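Long-range contacts in computational Design of Enzyme (Synthetic construct, PDB 3TP4), which is a computationally designed enzyme on a glycosyl hydrolase family 26 TIM-barrel scaffold, probably intended to carry an activated serine within a catalytic triad: residues T391-V397 / L427-W433; I6-D10 / D237-D241; P373-I377 / L458-N462. All blocks are in the same frame, centred on the assembly; numbering follows the deposited sequence.

Contact 1: T391-V397 / L427-W433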
loop_
_atom_site.group_PDB
_atom_site.type_symbol
_atom_site.label_atom_id
_atom_site.label_comp_id
_atom_site.label_asym_id
_atom_site.label_seq_id
_atom_site.Cartn_x
_atom_site.Cartn_y
_atom_site.Cartn_z
ATOM N N THR A 391 23.252 -8.683 20.211
ATOM C CA THR A 391 22.435 -8.288 19.081
ATOM C C THR A 391 22.401 -6.763 19.091
ATOM O O THR A 391 22.696 -6.145 20.106
ATOM C CB THR A 391 21.014 -8.863 19.169
ATOM O OG1 THR A 391 20.272 -8.459 18.014
ATOM C CG2 THR A 391 20.305 -8.360 20.416
ATOM N N THR A 392 22.045 -6.152 17.973
ATOM C CA THR A 392 22.071 -4.699 17.900
ATOM C C THR A 392 20.671 -4.143 18.097
ATOM O O THR A 392 19.755 -4.532 17.384
ATOM C CB THR A 392 22.601 -4.231 16.542
ATOM O OG1 THR A 392 23.888 -4.804 16.326
ATOM C CG2 THR A 392 22.715 -2.716 16.503
ATOM N N VAL A 393 20.514 -3.251 19.073
ATOM C CA VAL A 393 19.264 -2.524 19.247
ATOM C C VAL A 393 19.296 -1.306 18.332
ATOM O O VAL A 393 20.273 -0.544 18.327
ATOM C CB VAL A 393 19.065 -2.040 20.694
ATOM C CG1 VAL A 393 17.794 -1.222 20.794
ATOM C CG2 VAL A 393 19.017 -3.218 21.676
ATOM N N ARG A 394 18.244 -1.136 17.542
ATOM C CA ARG A 394 18.147 0.020 16.655
ATOM C C ARG A 394 16.863 0.757 16.966
ATOM O O ARG A 394 15.786 0.173 16.931
ATOM C CB ARG A 394 18.118 -0.419 15.187
ATOM C CG ARG A 394 19.410 -1.072 14.699
ATOM C CD ARG A 394 19.237 -1.649 13.278
ATOM N NE ARG A 394 20.472 -2.269 12.803
ATOM C CZ ARG A 394 20.826 -3.527 13.062
ATOM N NH1 ARG A 394 20.031 -4.315 13.778
ATOM N NH2 ARG A 394 21.976 -3.998 12.601
ATOM N N VAL A 395 16.982 2.044 17.264
ATOM C CA VAL A 395 15.819 2.883 17.474
ATOM C C VAL A 395 15.783 4.011 16.442
ATOM O O VAL A 395 16.789 4.700 16.208
ATOM C CB VAL A 395 15.821 3.505 18.886
ATOM C CG1 VAL A 395 14.615 4.437 19.050
ATOM C CG2 VAL A 395 15.817 2.398 19.969
ATOM N N ARG A 396 14.619 4.182 15.830
ATOM C CA ARG A 396 14.356 5.292 14.919
ATOM C C ARG A 396 13.539 6.362 15.661
ATOM O O ARG A 396 12.461 6.087 16.190
ATOM C CB ARG A 396 13.600 4.787 13.685
ATOM C CG ARG A 396 13.118 5.860 12.705
ATOM C CD ARG A 396 14.225 6.790 12.280
ATOM N NE ARG A 396 13.755 7.819 11.352
ATOM C CZ ARG A 396 14.528 8.772 10.837
ATOM N NH1 ARG A 396 15.820 8.843 11.159
ATOM N NH2 ARG A 396 14.013 9.659 10.000
ATOM N N VAL A 397 14.066 7.577 15.715
ATOM C CA VAL A 397 13.278 8.703 16.196
ATOM C C VAL A 397 13.150 9.681 15.043
ATOM O O VAL A 397 14.152 10.228 14.577
ATOM C CB VAL A 397 13.955 9.417 17.375
ATOM C CG1 VAL A 397 12.987 10.414 18.002
ATOM C CG2 VAL A 397 14.436 8.407 18.403
ATOM N N LEU A 427 20.393 6.987 10.238
ATOM C CA LEU A 427 19.000 6.583 10.418
ATOM C C LEU A 427 18.638 6.197 11.863
ATOM O O LEU A 427 17.580 6.585 12.373
ATOM C CB LEU A 427 18.697 5.410 9.473
ATOM C CG LEU A 427 17.227 5.062 9.251
ATOM C CD1 LEU A 427 16.443 6.264 8.738
ATOM C CD2 LEU A 427 17.099 3.893 8.277
ATOM N N TRP A 428 19.515 5.447 12.524
ATOM C CA TRP A 428 19.195 4.873 13.837
ATOM C C TRP A 428 20.156 5.260 14.961
ATOM O O TRP A 428 21.347 5.491 14.736
ATOM C CB TRP A 428 19.187 3.345 13.775
ATOM C CG TRP A 428 18.195 2.715 12.827
ATOM C CD1 TRP A 428 16.832 2.795 12.885
ATOM C CD2 TRP A 428 18.502 1.858 11.718
ATOM N NE1 TRP A 428 16.272 2.055 11.859
ATOM C CE2 TRP A 428 17.278 1.477 11.130
ATOM C CE3 TRP A 428 19.698 1.403 11.149
ATOM C CZ2 TRP A 428 17.215 0.651 10.005
ATOM C CZ3 TRP A 428 19.632 0.578 10.033
ATOM C CH2 TRP A 428 18.400 0.216 9.474
ATOM N N TRP A 429 19.610 5.280 16.174
ATOM C CA TRP A 429 20.371 5.288 17.409
ATOM C C TRP A 429 20.533 3.827 17.780
ATOM O O TRP A 429 19.558 3.077 17.734
ATOM C CB TRP A 429 19.582 6.018 18.505
ATOM C CG TRP A 429 19.501 7.501 18.276
ATOM C CD1 TRP A 429 18.707 8.151 17.376
ATOM C CD2 TRP A 429 20.240 8.515 18.969
ATOM N NE1 TRP A 429 18.918 9.512 17.458
ATOM C CE2 TRP A 429 19.849 9.759 18.431
ATOM C CE3 TRP A 429 21.204 8.489 19.986
ATOM C CZ2 TRP A 429 20.384 10.962 18.873
ATOM C CZ3 TRP A 429 21.736 9.686 20.422
ATOM C CH2 TRP A 429 21.326 10.907 19.864
ATOM N N THR A 430 21.753 3.403 18.105
ATOM C CA THR A 430 22.019 1.978 18.302
ATOM C C THR A 430 22.895 1.695 19.510
ATOM O O THR A 430 23.585 2.577 20.001
ATOM C CB THR A 430 22.678 1.315 17.048
ATOM O OG1 THR A 430 24.058 1.710 16.945
ATOM C CG2 THR A 430 21.952 1.717 15.805
ATOM N N ALA A 431 22.844 0.448 19.977
ATOM C CA ALA A 431 23.731 -0.058 21.023
ATOM C C ALA A 431 23.710 -1.574 20.953
ATOM O O ALA A 431 22.720 -2.165 20.512
ATOM C CB ALA A 431 23.261 0.403 22.404
ATOM N N PRO A 432 24.805 -2.215 21.376
ATOM C CA PRO A 432 24.804 -3.679 21.427
ATOM C C PRO A 432 23.976 -4.143 22.632
ATOM O O PRO A 432 23.919 -3.428 23.625
ATOM C CB PRO A 432 26.284 -4.014 21.642
ATOM C CG PRO A 432 26.833 -2.813 22.386
ATOM C CD PRO A 432 26.084 -1.628 21.828
ATOM N N TRP A 433 23.329 -5.302 22.540
ATOM C CA TRP A 433 22.599 -5.857 23.679
ATOM C C TRP A 433 22.882 -7.355 23.823
ATOM O O TRP A 433 22.659 -8.122 22.895
ATOM C CB TRP A 433 21.090 -5.609 23.541
ATOM C CG TRP A 433 20.255 -6.255 24.625
ATOM C CD1 TRP A 433 20.540 -6.328 25.965
ATOM C CD2 TRP A 433 19.004 -6.931 24.446
ATOM N NE1 TRP A 433 19.536 -7.002 26.628
ATOM C CE2 TRP A 433 18.585 -7.383 25.716
ATOM C CE3 TRP A 433 18.197 -7.198 23.334
ATOM C CZ2 TRP A 433 17.395 -8.089 25.902
ATOM C CZ3 TRP A 433 17.017 -7.899 23.520
ATOM C CH2 TRP A 433 16.627 -8.334 24.796
HETATM O O HOH W 1 16.668 7.993 14.554
HETATM O O HOH W 2 17.337 10.623 15.232
#
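Antiparallel pairing alternates hydrogen-bonded and non-hydrogen-bonded pairs, and 427-433 against 391-397 is a clear example. Here Leu-427 O accepts a hydrogen bond from Arg-396 NH1 (3.1 Å), while a water joins this carbonyl to Val-397 N. At the next residue, Arg-394 CD lies over the face of the Trp-428 six-membered ring, 3.9 Å from its centroid, a CH-pi contact. Trp-429 forms a hydrogen-bonded pair with Val-395: its N and O bond to Val-395 O and N (2.9 and 2.8 Å), and its NE1 reaches Val-397 O through a second water. Thr-430 packs CG2 against Arg-394 CG. Ala-431 forms the next hydrogen-bonded pair with Val-393. Pro-432, which lacks an amide proton, occupies a non-hydrogen-bonded position opposite Thr-392, and Trp-433 closes the ladder with two bonds to Thr-391. Within the Ig-like domain these strands lie between 374-379 and 414-423; Ser-379 holds Arg-394 NH1, while Arg-396 makes a salt bridge to Asp-206.

Contact 2: I6-D10 / D237-D241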
loop_
_atom_site.group_PDB
_atom_site.type_symbol
_atom_site.label_atom_id
_atom_site.label_comp_id
_atom_site.label_asym_id
_atom_site.label_seq_id
_atom_site.Cartn_x
_atom_site.Cartn_y
_atom_site.Cartn_z
ATOM N N ILE A 6 -3.463 19.282 5.613
ATOM C CA ILE A 6 -3.771 17.872 5.837
ATOM C C ILE A 6 -2.623 17.066 6.428
ATOM O O ILE A 6 -1.449 17.378 6.226
ATOM C CB ILE A 6 -4.250 17.168 4.552
ATOM C CG1 ILE A 6 -3.182 17.265 3.465
ATOM C CG2 ILE A 6 -5.566 17.766 4.074
ATOM C CD1 ILE A 6 -3.498 16.426 2.248
ATOM N N ALA A 7 -2.988 16.015 7.149
ATOM C CA ALA A 7 -2.021 15.061 7.660
ATOM C C ALA A 7 -1.587 14.190 6.503
ATOM O O ALA A 7 -2.408 13.514 5.882
ATOM C CB ALA A 7 -2.644 14.212 8.752
ATOM N N ILE A 8 -0.296 14.232 6.196
ATOM C CA ILE A 8 0.255 13.432 5.114
ATOM C C ILE A 8 1.563 12.831 5.594
ATOM O O ILE A 8 2.346 13.497 6.266
ATOM C CB ILE A 8 0.481 14.271 3.841
ATOM C CG1 ILE A 8 1.216 13.458 2.777
ATOM C CG2 ILE A 8 1.254 15.539 4.162
ATOM C CD1 ILE A 8 1.221 14.116 1.364
ATOM N N VAL A 9 1.790 11.565 5.261
ATOM C CA VAL A 9 2.960 10.843 5.759
ATOM C C VAL A 9 4.267 11.559 5.433
ATOM O O VAL A 9 5.154 11.682 6.283
ATOM C CB VAL A 9 2.957 9.392 5.242
ATOM C CG1 VAL A 9 4.317 8.743 5.430
ATOM C CG2 VAL A 9 1.868 8.593 5.987
ATOM N N ASP A 10 4.382 12.033 4.199
ATOM C CA ASP A 10 5.555 12.784 3.789
ATOM C C ASP A 10 5.258 14.282 3.828
ATOM O O ASP A 10 4.665 14.835 2.891
ATOM C CB ASP A 10 6.002 12.347 2.394
ATOM C CG ASP A 10 7.090 13.235 1.823
ATOM O OD1 ASP A 10 7.771 13.942 2.604
ATOM O OD2 ASP A 10 7.259 13.233 0.589
ATOM N N ASP A 237 -0.284 5.802 12.428
ATOM C CA ASP A 237 -0.736 7.040 11.797
ATOM C C ASP A 237 0.369 7.816 11.085
ATOM O O ASP A 237 0.116 8.478 10.077
ATOM C CB ASP A 237 -1.394 7.965 12.820
ATOM C CG ASP A 237 -2.609 7.343 13.482
ATOM O OD1 ASP A 237 -3.119 6.316 12.990
ATOM O OD2 ASP A 237 -3.063 7.904 14.497
ATOM N N ALA A 238 1.592 7.751 11.600
ATOM C CA ALA A 238 2.692 8.496 10.987
ATOM C C ALA A 238 3.186 7.837 9.707
ATOM O O ALA A 238 4.089 8.350 9.051
ATOM C CB ALA A 238 3.854 8.640 11.975
ATOM N N PHE A 239 2.599 6.699 9.352
ATOM C CA PHE A 239 3.151 5.878 8.269
ATOM C C PHE A 239 2.194 5.548 7.125
ATOM O O PHE A 239 2.634 5.107 6.065
ATOM C CB PHE A 239 3.730 4.581 8.848
ATOM C CG PHE A 239 4.868 4.817 9.792
ATOM C CD1 PHE A 239 6.142 5.035 9.305
ATOM C CD2 PHE A 239 4.656 4.861 11.161
ATOM C CE1 PHE A 239 7.206 5.285 10.166
ATOM C CE2 PHE A 239 5.711 5.101 12.036
ATOM C CZ PHE A 239 6.994 5.308 11.528
ATOM N N VAL A 240 0.900 5.759 7.341
ATOM C CA VAL A 240 -0.124 5.387 6.362
ATOM C C VAL A 240 -0.985 6.592 5.961
ATOM O O VAL A 240 -1.484 7.308 6.834
ATOM C CB VAL A 240 -1.063 4.308 6.946
ATOM C CG1 VAL A 240 -2.182 3.973 5.954
ATOM C CG2 VAL A 240 -0.270 3.046 7.321
ATOM N N ASP A 241 -1.150 6.817 4.655
ATOM C CA ASP A 241 -2.065 7.853 4.151
ATOM C C ASP A 241 -3.443 7.286 3.772
ATOM O O ASP A 241 -4.471 7.945 3.959
ATOM C CB ASP A 241 -1.492 8.532 2.901
ATOM C CG ASP A 241 -0.230 9.339 3.179
ATOM O OD1 ASP A 241 -0.253 10.219 4.077
ATOM O OD2 ASP A 241 0.782 9.090 2.479
HETATM O O HOH W 3 -1.681 10.709 6.224
HETATM O O HOH W 4 4.701 11.112 9.090
HETATM O O HOH W 5 2.866 10.697 1.986
#
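Val-9 directs its side chain onto the backbone of 238-240, where CG2 comes within 3.3 Å of both Phe-239 C and Val-240 N and CG1 lies 3.6 Å from Ala-238 O. A buried N-H needs an acceptor, and here the buried carboxylate of Asp-241 supplies it: OD1 accepts the hydrogen bond from Val-9 N at 2.7 Å, and OD2 bonds to Tyr-215 N on strand 213-217. Water extends the link, joining Asp-241 OD2 to Asp-10 N and Ala-238 O to Val-9 O, and another water lies between Ala-7 O (2.9 Å) and Asp-241 OD1 (2.6 Å). Helix 190-207 contributes Val-201, which touches Val-9, and Arg-205, which bonds to Val-9 O. Because 237-241 leads directly into strand 242-249, the N-terminal segment is packed against the N-terminal ends of neighbouring parallel strands. This is the end of a TIM barrel remote from the C-terminal strand ends where active sites of the fold lie.

Contact 3: P373-I377 / L458-N462; sequences PVVHI and LDVTN
Val-375, Ile-377, Leu-458 and Val-460 form the apolar centre, a small example of how two strands can be joined by side chains rather than by a backbone ladder. Both segments have extended beta backbones, and strands 374-377 and 458-462 run nearly parallel, their directions 26° apart and their axes 6.3 Å apart at closest approach. The register sets Val-375 beside Asp-459 (CA-CA 6.4 Å), His-376 beside Val-460 (6.2 Å) and Ile-377 beside Asn-462 (7.0 Å). The CA-to-CB bonds of Val-375, Ile-377, Leu-458, Val-460 and Asn-462 point toward the other strand, those of Val-374, His-376, Asp-459 and Thr-461 away. Val-375, chi1 p, sits between two partners: CG1 lies 3.7 Å from Leu-458 CB, and CG2 3.9 Å from Val-460 CG1. Val-460, also p, offers the same CG1 to Ile-377 CG1 at 3.9 Å; Ile-377 adopts m, t. Leu-458, likewise m, t, extends CD1 to 3.9 Å from Pro-373 CB. The far end turns polar. Asn-462, with chi1 m and chi2 near 8°, gives a weak hydrogen bond from ND2 to Ile-377 O (3.2 Å), its stronger partner being Pro-380 O. A water accepts from Ile-377 N (2.9 Å) and donates to Asn-462 OD1 (2.8 Å), between the strands. Such a parallel approach of the first and last long strands is in keeping with an Ig-like sandwich. Each strand pairs antiparallel with its own neighbour, 374-379 with 391-398 and 456-466 with 446-453, whose Val-447 and Ala-449 touch Ile-377. His-376 meets Phe-239 edge-to-face and bonds to Glu-195 and Glu-202 of helix 190-207.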
loop_
_atom_site.group_PDB
_atom_site.type_symbol
_atom_site.label_atom_id
_atom_site.label_comp_id
_atom_site.label_asym_id
_atom_site.label_seq_id
_atom_site.Cartn_x
_atom_site.Cartn_y
_atom_site.Cartn_z
ATOM N N PRO A 373 6.188 13.731 15.479
ATOM C CA PRO A 373 7.340 13.037 16.071
ATOM C C PRO A 373 6.972 11.574 16.362
ATOM O O PRO A 373 5.863 11.294 16.812
ATOM C CB PRO A 373 7.577 13.808 17.370
ATOM C CG PRO A 373 7.049 15.191 17.078
ATOM C CD PRO A 373 5.838 14.962 16.209
ATOM N N VAL A 374 7.885 10.651 16.080
ATOM C CA VAL A 374 7.616 9.233 16.299
ATOM C C VAL A 374 8.868 8.512 16.810
ATOM O O VAL A 374 9.986 8.853 16.430
ATOM C CB VAL A 374 7.096 8.568 14.993
ATOM C CG1 VAL A 374 8.160 8.615 13.899
ATOM C CG2 VAL A 374 6.641 7.144 15.255
ATOM N N VAL A 375 8.685 7.542 17.701
ATOM C CA VAL A 375 9.789 6.681 18.092
ATOM C C VAL A 375 9.363 5.224 17.937
ATOM O O VAL A 375 8.257 4.834 18.325
ATOM C CB VAL A 375 10.349 6.995 19.515
ATOM C CG1 VAL A 375 9.271 6.837 20.604
ATOM C CG2 VAL A 375 11.564 6.116 19.832
ATOM N N HIS A 376 10.223 4.424 17.324
ATOM C CA HIS A 376 9.980 2.989 17.285
ATOM C C HIS A 376 11.294 2.213 17.303
ATOM O O HIS A 376 12.343 2.712 16.883
ATOM C CB HIS A 376 9.096 2.583 16.087
ATOM C CG HIS A 376 9.673 2.939 14.756
ATOM N ND1 HIS A 376 10.249 2.007 13.921
ATOM C CD2 HIS A 376 9.734 4.125 14.099
ATOM C CE1 HIS A 376 10.656 2.604 12.813
ATOM N NE2 HIS A 376 10.352 3.888 12.895
ATOM N N ILE A 377 11.224 0.996 17.820
ATOM C CA ILE A 377 12.387 0.122 17.902
ATOM C C ILE A 377 12.408 -0.795 16.687
ATOM O O ILE A 377 11.616 -1.728 16.600
ATOM C CB ILE A 377 12.344 -0.733 19.197
ATOM C CG1 ILE A 377 12.389 0.180 20.431
ATOM C CG2 ILE A 377 13.503 -1.733 19.204
ATOM C CD1 ILE A 377 11.901 -0.488 21.763
ATOM N N LEU A 458 9.913 11.080 24.256
ATOM C CA LEU A 458 9.087 10.103 23.570
ATOM C C LEU A 458 9.530 8.715 23.984
ATOM O O LEU A 458 10.727 8.462 24.124
ATOM C CB LEU A 458 9.258 10.246 22.053
ATOM C CG LEU A 458 9.210 11.663 21.469
ATOM C CD1 LEU A 458 9.566 11.624 19.972
ATOM C CD2 LEU A 458 7.829 12.301 21.704
ATOM N N ASP A 459 8.581 7.805 24.181
ATOM C CA ASP A 459 8.967 6.428 24.460
ATOM C C ASP A 459 8.113 5.392 23.758
ATOM O O ASP A 459 7.063 5.702 23.207
ATOM C CB ASP A 459 9.075 6.127 25.959
ATOM C CG ASP A 459 7.803 6.434 26.729
ATOM O OD1 ASP A 459 6.701 6.362 26.150
ATOM O OD2 ASP A 459 7.919 6.742 27.934
ATOM N N VAL A 460 8.601 4.161 23.782
ATOM C CA VAL A 460 7.953 3.051 23.118
ATOM C C VAL A 460 8.517 1.795 23.758
ATOM O O VAL A 460 9.679 1.784 24.182
ATOM C CB VAL A 460 8.238 3.075 21.610
ATOM C CG1 VAL A 460 9.755 2.965 21.336
ATOM C CG2 VAL A 460 7.446 1.980 20.894
ATOM N N THR A 461 7.689 0.756 23.853
ATOM C CA THR A 461 8.090 -0.525 24.430
ATOM C C THR A 461 7.839 -1.677 23.462
ATOM O O THR A 461 6.736 -1.826 22.932
ATOM C CB THR A 461 7.340 -0.808 25.747
ATOM O OG1 THR A 461 7.654 0.209 26.696
ATOM C CG2 THR A 461 7.751 -2.158 26.318
ATOM N N ASN A 462 8.879 -2.468 23.206
ATOM C CA ASN A 462 8.734 -3.713 22.467
ATOM C C ASN A 462 8.858 -4.896 23.418
ATOM O O ASN A 462 9.695 -4.893 24.327
ATOM C CB ASN A 462 9.798 -3.851 21.366
ATOM C CG ASN A 462 9.512 -2.989 20.160
ATOM O OD1 ASN A 462 8.601 -2.153 20.174
ATOM N ND2 ASN A 462 10.305 -3.176 19.103
HETATM O O HOH W 6 8.635 -0.314 18.057
#

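In the fold
The three contacts show how a two-domain chain is assembled. Contact 2 comes first along the sequence, in the barrel; contact 3 follows, bringing together the opening and closing long strands of the Ig-like domain, and contact 1 falls between its segments. Contacts 1 and 3, centred about 12 Å apart, join through neighbouring strands, with Arg-396 N 2.9 Å from His-376 O, a probable hydrogen bond. Contacts 2 and 3, centred about 17 Å apart, touch across the domain boundary where Phe-239 meets Val-374 and His-376. Contacts 1 and 2, centres about 24 Å and nearest atoms about 6 Å apart, do not touch. Strand 374-379 is one link between the Ig-like sheet and the barrel.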